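Local coordinates for protein 2-hydroxychromene-2-carboxylate isomerase (Pseudomonas putida, PDB 2IMF) that catalyses the reversible glutathione-dependent isomerization of 2-hydroxychromene-2-carboxylate to trans-O-hydroxybenzylidenepyruvate in the naphthalene catabolic pathway, at residues A[3-7]-A[160-165]; A[89-93]-A[105-109]. All coordinates share one frame. Where two conformers were deposited one is given. Residue numbers count along the deposited sequence, not the author numbering.

Interaction 1: residues A[3-7]-A[160-165]; sequences VDFYF and AIERKV
One terminal nitrogen of R163 serves two acceptors on the strand: NH1 donates to D4 OD2 at 2.8 Å (N-H...O angle 163°), a salt bridge, and to Y6 OH at 2.9 Å (153°). Both acceptors lie close to the guanidinium plane, as directed hydrogen bonds require. D4 and Y6, two residues apart on one extended strand (phi/psi near -87/129 and -116/126) and both in the m rotamer, project from the same face, so their ends converge on R163, whose side chain is extended, with chi1 between wells at -145° and chi2 to chi4 all near 180°. The other carboxylate oxygen, D4 OD1, pairs with R33 on the neighbouring strand 31-36, and R163 also makes a cation-pi contact with F172. Segment 3-7 lies on strand 2-7, flanked by strands 31-36 and 170-173 in the thioredoxin-type sheet, and 160-165 is where helix 147-162 ends against that sheet. The end is a Schellman motif: K164 takes positive phi (80/20), V165 N bonds back to A160 O at 3.1 Å and K164 N to I161 O at 3.0 Å. The reversal brings V165 (chi1 t) over the Y6 ring, its CG2 4.3 Å from the ring centroid and 7° off the normal, a CH-pi contact. A160 CB meets Y6 CE2 obliquely at 3.8 Å; Y6 and A160 are also the nearest CA pair, 7.8 Å apart.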
ATOM      1  N   VAL A   3     -16.298   6.413 -12.870  1.00 20.81           N
ATOM      2  CA  VAL A   3     -15.403   6.316 -11.674  1.00 19.08           C
ATOM      3  C   VAL A   3     -15.025   7.716 -11.218  1.00 17.38           C
ATOM      4  O   VAL A   3     -14.621   8.553 -12.050  1.00 18.36           O
ATOM      5  CB  VAL A   3     -14.170   5.506 -12.042  1.00 19.66           C
ATOM      6  CG1 VAL A   3     -13.061   5.634 -11.015  1.00 21.57           C
ATOM      7  CG2 VAL A   3     -14.594   4.045 -12.240  1.00 20.52           C
ATOM      8  N   ASP A   4     -15.160   8.024  -9.948  1.00 15.65           N
ATOM      9  CA  ASP A   4     -14.646   9.246  -9.398  1.00 15.82           C
ATOM     10  C   ASP A   4     -13.180   9.041  -8.988  1.00 14.30           C
ATOM     11  O   ASP A   4     -12.871   8.082  -8.280  1.00 15.15           O
ATOM     12  CB  ASP A   4     -15.506   9.655  -8.212  1.00 17.69           C
ATOM     13  CG  ASP A   4     -16.975   9.955  -8.619  1.00 21.94           C
ATOM     14  OD1 ASP A   4     -17.250  10.262  -9.819  1.00 25.34           O
ATOM     15  OD2 ASP A   4     -17.835   9.867  -7.758  1.00 25.39           O
ATOM     16  N   PHE A   5     -12.326   9.937  -9.437  1.00 13.79           N
ATOM     17  CA  PHE A   5     -10.881   9.886  -9.181  1.00 13.04           C
ATOM     18  C   PHE A   5     -10.434  11.103  -8.473  1.00 13.33           C
ATOM     19  O   PHE A   5     -10.611  12.234  -8.961  1.00 15.14           O
ATOM     20  CB  PHE A   5     -10.235   9.736 -10.542  1.00 15.06           C
ATOM     21  CG  PHE A   5      -8.716   9.767 -10.547  1.00 14.13           C
ATOM     22  CD1 PHE A   5      -7.925   9.113  -9.579  1.00 14.65           C
ATOM     23  CD2 PHE A   5      -8.068  10.373 -11.650  1.00 16.59           C
ATOM     24  CE1 PHE A   5      -6.525   9.116  -9.653  1.00 14.26           C
ATOM     25  CE2 PHE A   5      -6.647  10.385 -11.718  1.00 13.56           C
ATOM     26  CZ  PHE A   5      -5.893   9.778 -10.665  1.00 14.04           C
ATOM     27  N   TYR A   6      -9.752  10.865  -7.363  1.00 12.87           N
ATOM     28  CA  TYR A   6      -9.259  11.951  -6.507  1.00 11.16           C
ATOM     29  C   TYR A   6      -7.746  11.897  -6.500  1.00 11.66           C
ATOM     30  O   TYR A   6      -7.156  10.855  -6.227  1.00 12.51           O
ATOM     31  CB  TYR A   6      -9.737  11.783  -5.070  1.00 13.20           C
ATOM     32  CG  TYR A   6     -11.212  11.927  -4.953  1.00 13.13           C
ATOM     33  CD1 TYR A   6     -12.121  10.857  -5.277  1.00 15.43           C
ATOM     34  CD2 TYR A   6     -11.732  13.151  -4.661  1.00 14.01           C
ATOM     35  CE1 TYR A   6     -13.496  11.019  -5.176  1.00 16.28           C
ATOM     36  CE2 TYR A   6     -13.182  13.356  -4.584  1.00 16.49           C
ATOM     37  CZ  TYR A   6     -13.980  12.243  -4.848  1.00 15.24           C
ATOM     38  OH  TYR A   6     -15.395  12.430  -4.818  1.00 17.74           O
ATOM     39  N   PHE A   7      -7.084  12.994  -6.833  1.00 11.61           N
ATOM     40  CA  PHE A   7      -5.630  13.023  -6.977  1.00 11.14           C
ATOM     41  C   PHE A   7      -5.123  14.396  -6.507  1.00 10.96           C
ATOM     42  O   PHE A   7      -5.895  15.371  -6.398  1.00 11.92           O
ATOM     43  CB  PHE A   7      -5.197  12.782  -8.438  1.00 13.31           C
ATOM     44  CG  PHE A   7      -5.642  13.878  -9.387  1.00 13.59           C
ATOM     45  CD1 PHE A   7      -6.916  13.893  -9.917  1.00 13.98           C
ATOM     46  CD2 PHE A   7      -4.830  14.935  -9.671  1.00 15.43           C
ATOM     47  CE1 PHE A   7      -7.308  14.913 -10.769  1.00 16.01           C
ATOM     48  CE2 PHE A   7      -5.248  15.980 -10.442  1.00 16.37           C
ATOM     49  CZ  PHE A   7      -6.508  15.929 -11.012  1.00 15.69           C
ATOM     50  N   ALA A 160     -14.332  16.015  -0.769  1.00 16.24           N
ATOM     51  CA  ALA A 160     -13.602  14.738  -0.669  1.00 16.39           C
ATOM     52  C   ALA A 160     -13.452  14.286   0.798  1.00 15.94           C
ATOM     53  O   ALA A 160     -13.678  13.106   1.073  1.00 15.99           O
ATOM     54  CB  ALA A 160     -12.204  14.897  -1.251  1.00 16.91           C
ATOM     55  N   ILE A 161     -13.126  15.194   1.710  1.00 16.17           N
ATOM     56  CA  ILE A 161     -13.042  14.872   3.132  1.00 18.30           C
ATOM     57  C   ILE A 161     -14.410  14.339   3.614  1.00 17.28           C
ATOM     58  O   ILE A 161     -14.486  13.380   4.374  1.00 17.61           O
ATOM     59  CB  ILE A 161     -12.642  16.128   3.861  1.00 17.91           C
ATOM     60  CG1 ILE A 161     -11.173  16.494   3.511  1.00 19.16           C
ATOM     61  CG2 ILE A 161     -12.844  16.017   5.419  1.00 20.97           C
ATOM     62  CD1 ILE A 161     -10.672  17.814   4.114  1.00 18.62           C
ATOM     63  N   GLU A 162     -15.502  15.019   3.227  1.00 16.44           N
ATOM     64  CA  GLU A 162     -16.866  14.520   3.610  1.00 17.23           C
ATOM     65  C   GLU A 162     -17.139  13.129   3.124  1.00 17.19           C
ATOM     66  O   GLU A 162     -17.868  12.359   3.779  1.00 17.49           O
ATOM     67  CB  GLU A 162     -17.938  15.490   3.110  1.00 17.21           C
ATOM     68  CG  GLU A 162     -17.928  16.830   3.808  1.00 21.65           C
ATOM     69  CD  GLU A 162     -18.952  17.782   3.176  1.00 30.91           C
ATOM     70  OE1 GLU A 162     -19.175  17.748   1.925  1.00 31.80           O
ATOM     71  OE2 GLU A 162     -19.550  18.554   3.945  1.00 36.19           O
ATOM     72  N   ARG A 163     -16.515  12.764   2.020  1.00 16.45           N
ATOM     73  CA  ARG A 163     -16.644  11.436   1.423  1.00 16.75           C
ATOM     74  C   ARG A 163     -15.719  10.365   2.009  1.00 16.32           C
ATOM     75  O   ARG A 163     -15.699   9.250   1.541  1.00 19.28           O
ATOM     76  CB  ARG A 163     -16.486  11.522  -0.083  1.00 18.02           C
ATOM     77  CG  ARG A 163     -17.382  10.518  -0.871  1.00 19.22           C
ATOM     78  CD  ARG A 163     -17.310  10.742  -2.316  1.00 19.44           C
ATOM     79  NE  ARG A 163     -17.942   9.632  -2.985  1.00 18.69           N
ATOM     80  CZ  ARG A 163     -17.952   9.412  -4.258  1.00 19.35           C
ATOM     81  NH1 ARG A 163     -17.292  10.220  -5.075  1.00 17.33           N
ATOM     82  NH2 ARG A 163     -18.655   8.395  -4.704  1.00 20.02           N
ATOM     83  N   LYS A 164     -14.938  10.785   3.002  1.00 15.63           N
ATOM     84  CA  LYS A 164     -14.051   9.885   3.755  1.00 16.98           C
ATOM     85  C   LYS A 164     -12.767   9.598   2.996  1.00 16.26           C
ATOM     86  O   LYS A 164     -12.077   8.621   3.280  1.00 16.29           O
ATOM     87  CB  LYS A 164     -14.775   8.613   4.198  1.00 18.97           C
ATOM     88  CG  LYS A 164     -15.968   8.969   5.128  1.00 23.45           C
ATOM     89  CD  LYS A 164     -16.421   7.860   6.071  1.00 29.83           C
ATOM     90  CE  LYS A 164     -17.937   8.026   6.374  1.00 34.54           C
ATOM     91  NZ  LYS A 164     -18.252   9.325   7.105  1.00 35.14           N
ATOM     92  N   VAL A 165     -12.441  10.450   2.034  1.00 15.07           N
ATOM     93  CA  VAL A 165     -11.137  10.345   1.334  1.00 13.82           C
ATOM     94  C   VAL A 165     -10.068  10.844   2.304  1.00 14.95           C
ATOM     95  O   VAL A 165     -10.157  11.943   2.872  1.00 17.48           O
ATOM     96  CB  VAL A 165     -11.140  11.230   0.119  1.00 13.18           C
ATOM     97  CG1 VAL A 165      -9.729  11.269  -0.467  1.00 14.89           C
ATOM     98  CG2 VAL A 165     -12.159  10.719  -0.877  1.00 15.36           C
TER

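Interaction 2: residues A[89-93]-A[105-109]; sequences MNIGF and YVNVV
The Y105 ring lies against the backbone of 89-93, with G92 O over one face, F93 CA 3.3 Å from Y105 CE2, and M89 O near the ring plane. Y105 OH donates to M89 O at 2.7 Å. M89 O also accepts a weak bond from F93 N (3.3 Å). Y105 has chi1 at 180° (t) and its CA-CB bond aimed at the other segment. G92 makes the approach possible: its C is 3.3 Å from Y105 OH, and an ideal CB there would sit 2.4 Å from that oxygen. This is helix-helix packing in the helical part of the DsbA-like fold, between helix 87-92 and the longer helix 99-115; residues 89-91 and 105-109 keep helical phi/psi near -60/-45. The CA pairs F93-Y105 (6.7 Å) and M89-V109 (7.5 Å) give an antiparallel register, one helical turn per step. At one end M89, with all three chi angles m, curls so that CE reaches V109 CG2 at 3.8 Å and Y105 CZ at 4.2 Å. At the other, F93 (chi1 t) sets CD1 3.6 Å from V106 CG2 and CB 3.8 Å from Y105 CE2, while its side chain also touches Y34 and A36 of strand 31-36.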
ATOM      1  N   MET A  89      -0.940  24.048  -9.844  1.00 13.05           N
ATOM      2  CA  MET A  89      -1.443  23.181 -10.875  1.00 12.63           C
ATOM      3  C   MET A  89      -2.712  22.444 -10.456  1.00 12.58           C
ATOM      4  O   MET A  89      -3.539  22.122 -11.329  1.00 12.73           O
ATOM      5  CB  MET A  89      -0.394  22.260 -11.520  0.60 13.32           C
ATOM      6  CG  MET A  89       0.856  22.994 -12.051  0.60 13.92           C
ATOM      7  SD  MET A  89       0.570  24.339 -13.201  0.60 14.36           S
ATOM      8  CE  MET A  89       0.045  23.466 -14.662  0.60 15.59           C
ATOM      9  N   ASN A  90      -2.824  22.113  -9.180  1.00 12.79           N
ATOM     10  CA  ASN A  90      -4.100  21.510  -8.715  1.00 13.14           C
ATOM     11  C   ASN A  90      -5.283  22.485  -8.968  1.00 14.11           C
ATOM     12  O   ASN A  90      -6.350  22.081  -9.439  1.00 14.95           O
ATOM     13  CB  ASN A  90      -4.001  21.218  -7.197  1.00 13.50           C
ATOM     14  CG  ASN A  90      -3.169  20.000  -6.828  1.00 13.92           C
ATOM     15  OD1 ASN A  90      -2.776  19.206  -7.672  1.00 12.79           O
ATOM     16  ND2 ASN A  90      -2.918  19.884  -5.520  1.00 13.37           N
ATOM     17  N   ILE A  91      -5.059  23.756  -8.548  1.00 13.95           N
ATOM     18  CA  ILE A  91      -6.087  24.772  -8.786  1.00 14.04           C
ATOM     19  C   ILE A  91      -6.401  24.907 -10.291  1.00 14.79           C
ATOM     20  O   ILE A  91      -7.571  25.016 -10.735  1.00 14.96           O
ATOM     21  CB  ILE A  91      -5.618  26.074  -8.263  1.00 14.28           C
ATOM     22  CG1 ILE A  91      -5.627  26.090  -6.739  1.00 18.25           C
ATOM     23  CG2 ILE A  91      -6.525  27.170  -8.865  1.00 16.02           C
ATOM     24  CD1 ILE A  91      -4.908  27.314  -6.029  1.00 19.48           C
ATOM     25  N   GLY A  92      -5.351  24.837 -11.113  1.00 13.79           N
ATOM     26  CA  GLY A  92      -5.529  25.019 -12.523  1.00 14.00           C
ATOM     27  C   GLY A  92      -6.408  23.965 -13.174  1.00 13.49           C
ATOM     28  O   GLY A  92      -6.993  24.202 -14.259  1.00 13.43           O
ATOM     29  N   PHE A  93      -6.537  22.786 -12.545  1.00 13.00           N
ATOM     30  CA  PHE A  93      -7.457  21.791 -13.061  1.00 12.44           C
ATOM     31  C   PHE A  93      -8.868  22.380 -13.223  1.00 14.89           C
ATOM     32  O   PHE A  93      -9.576  21.962 -14.109  1.00 16.36           O
ATOM     33  CB  PHE A  93      -7.501  20.548 -12.120  1.00 13.97           C
ATOM     34  CG  PHE A  93      -8.656  19.636 -12.422  1.00 12.33           C
ATOM     35  CD1 PHE A  93      -8.567  18.793 -13.475  1.00 14.01           C
ATOM     36  CD2 PHE A  93      -9.842  19.662 -11.667  1.00 16.95           C
ATOM     37  CE1 PHE A  93      -9.631  18.009 -13.862  1.00 17.07           C
ATOM     38  CE2 PHE A  93     -10.919  18.880 -12.018  1.00 15.42           C
ATOM     39  CZ  PHE A  93     -10.791  18.056 -13.104  1.00 14.59           C
ATOM     40  N   TYR A 105      -5.819  17.978 -19.575  1.00 15.38           N
ATOM     41  CA  TYR A 105      -5.061  18.780 -18.568  1.00 14.38           C
ATOM     42  C   TYR A 105      -4.373  17.838 -17.574  1.00 13.55           C
ATOM     43  O   TYR A 105      -3.169  17.934 -17.331  1.00 14.15           O
ATOM     44  CB  TYR A 105      -5.941  19.737 -17.832  1.00 14.03           C
ATOM     45  CG  TYR A 105      -5.251  20.595 -16.789  1.00 12.49           C
ATOM     46  CD1 TYR A 105      -4.552  21.723 -17.154  1.00 13.53           C
ATOM     47  CD2 TYR A 105      -5.213  20.158 -15.503  1.00 14.93           C
ATOM     48  CE1 TYR A 105      -3.944  22.510 -16.178  1.00 14.03           C
ATOM     49  CE2 TYR A 105      -4.623  20.893 -14.523  1.00 13.47           C
ATOM     50  CZ  TYR A 105      -3.950  22.090 -14.881  1.00 12.14           C
ATOM     51  OH  TYR A 105      -3.370  22.870 -13.926  1.00 12.52           O
ATOM     52  N   VAL A 106      -5.113  16.908 -16.994  1.00 14.19           N
ATOM     53  CA  VAL A 106      -4.542  16.037 -15.976  1.00 13.97           C
ATOM     54  C   VAL A 106      -3.396  15.253 -16.607  1.00 13.51           C
ATOM     55  O   VAL A 106      -2.330  15.098 -15.967  1.00 13.17           O
ATOM     56  CB  VAL A 106      -5.653  15.169 -15.387  1.00 13.62           C
ATOM     57  CG1 VAL A 106      -5.041  14.105 -14.486  1.00 14.21           C
ATOM     58  CG2 VAL A 106      -6.633  16.046 -14.624  1.00 14.36           C
ATOM     59  N   ASN A 107      -3.556  14.709 -17.833  1.00 13.15           N
ATOM     60  CA  ASN A 107      -2.491  13.980 -18.450  1.00 14.67           C
ATOM     61  C   ASN A 107      -1.251  14.815 -18.729  1.00 14.15           C
ATOM     62  O   ASN A 107      -0.137  14.401 -18.459  1.00 15.54           O
ATOM     63  CB  ASN A 107      -3.022  13.338 -19.778  1.00 14.38           C
ATOM     64  CG  ASN A 107      -4.030  12.208 -19.552  1.00 21.24           C
ATOM     65  OD1 ASN A 107      -4.112  11.621 -18.469  1.00 21.95           O
ATOM     66  ND2 ASN A 107      -4.835  11.925 -20.583  1.00 24.16           N
ATOM     67  N   VAL A 108      -1.456  15.992 -19.284  1.00 15.24           N
ATOM     68  CA  VAL A 108      -0.293  16.803 -19.633  1.00 14.81           C
ATOM     69  C   VAL A 108       0.466  17.237 -18.366  1.00 12.41           C
ATOM     70  O   VAL A 108       1.704  17.177 -18.334  1.00 13.82           O
ATOM     71  CB  VAL A 108      -0.801  18.079 -20.387  1.00 16.37           C
ATOM     72  CG1 VAL A 108       0.244  19.167 -20.428  1.00 16.81           C
ATOM     73  CG2 VAL A 108      -1.289  17.699 -21.832  1.00 18.53           C
ATOM     74  N   VAL A 109      -0.255  17.605 -17.302  1.00 12.61           N
ATOM     75  CA  VAL A 109       0.418  18.079 -16.094  1.00 12.47           C
ATOM     76  C   VAL A 109       1.127  16.900 -15.417  1.00 11.80           C
ATOM     77  O   VAL A 109       2.290  17.002 -14.994  1.00 12.46           O
ATOM     78  CB  VAL A 109      -0.521  18.784 -15.128  1.00 13.12           C
ATOM     79  CG1 VAL A 109       0.158  19.151 -13.811  1.00 12.94           C
ATOM     80  CG2 VAL A 109      -1.087  20.045 -15.769  1.00 13.28           C
TER

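How the interactions relate
Interaction 2 is nested in sequence within the loop closed by interaction 1, and their centres are about 17 Å apart. They meet through packing: F7 CZ lies 3.6 Å from V106 CG2. F7, which does not reach 160-165, thus links strand 2-7 to helix 99-115, while D4 and Y6 face the helix end. Interaction 1 is nearer the glutathione site: the V165 side chain is about 8 Å from bound glutathione, and that of Y6 about 5 Å from the side chain of the glutathione-binding V168. Interaction 2 lies in the helical part, with the V106 side chain about 11 Å from that of S11, the inferred nucleophile, and the V109 side chain about 13 Å from the bound 4-(2-methoxyphenyl)-2-oxobut-3-enoic acid.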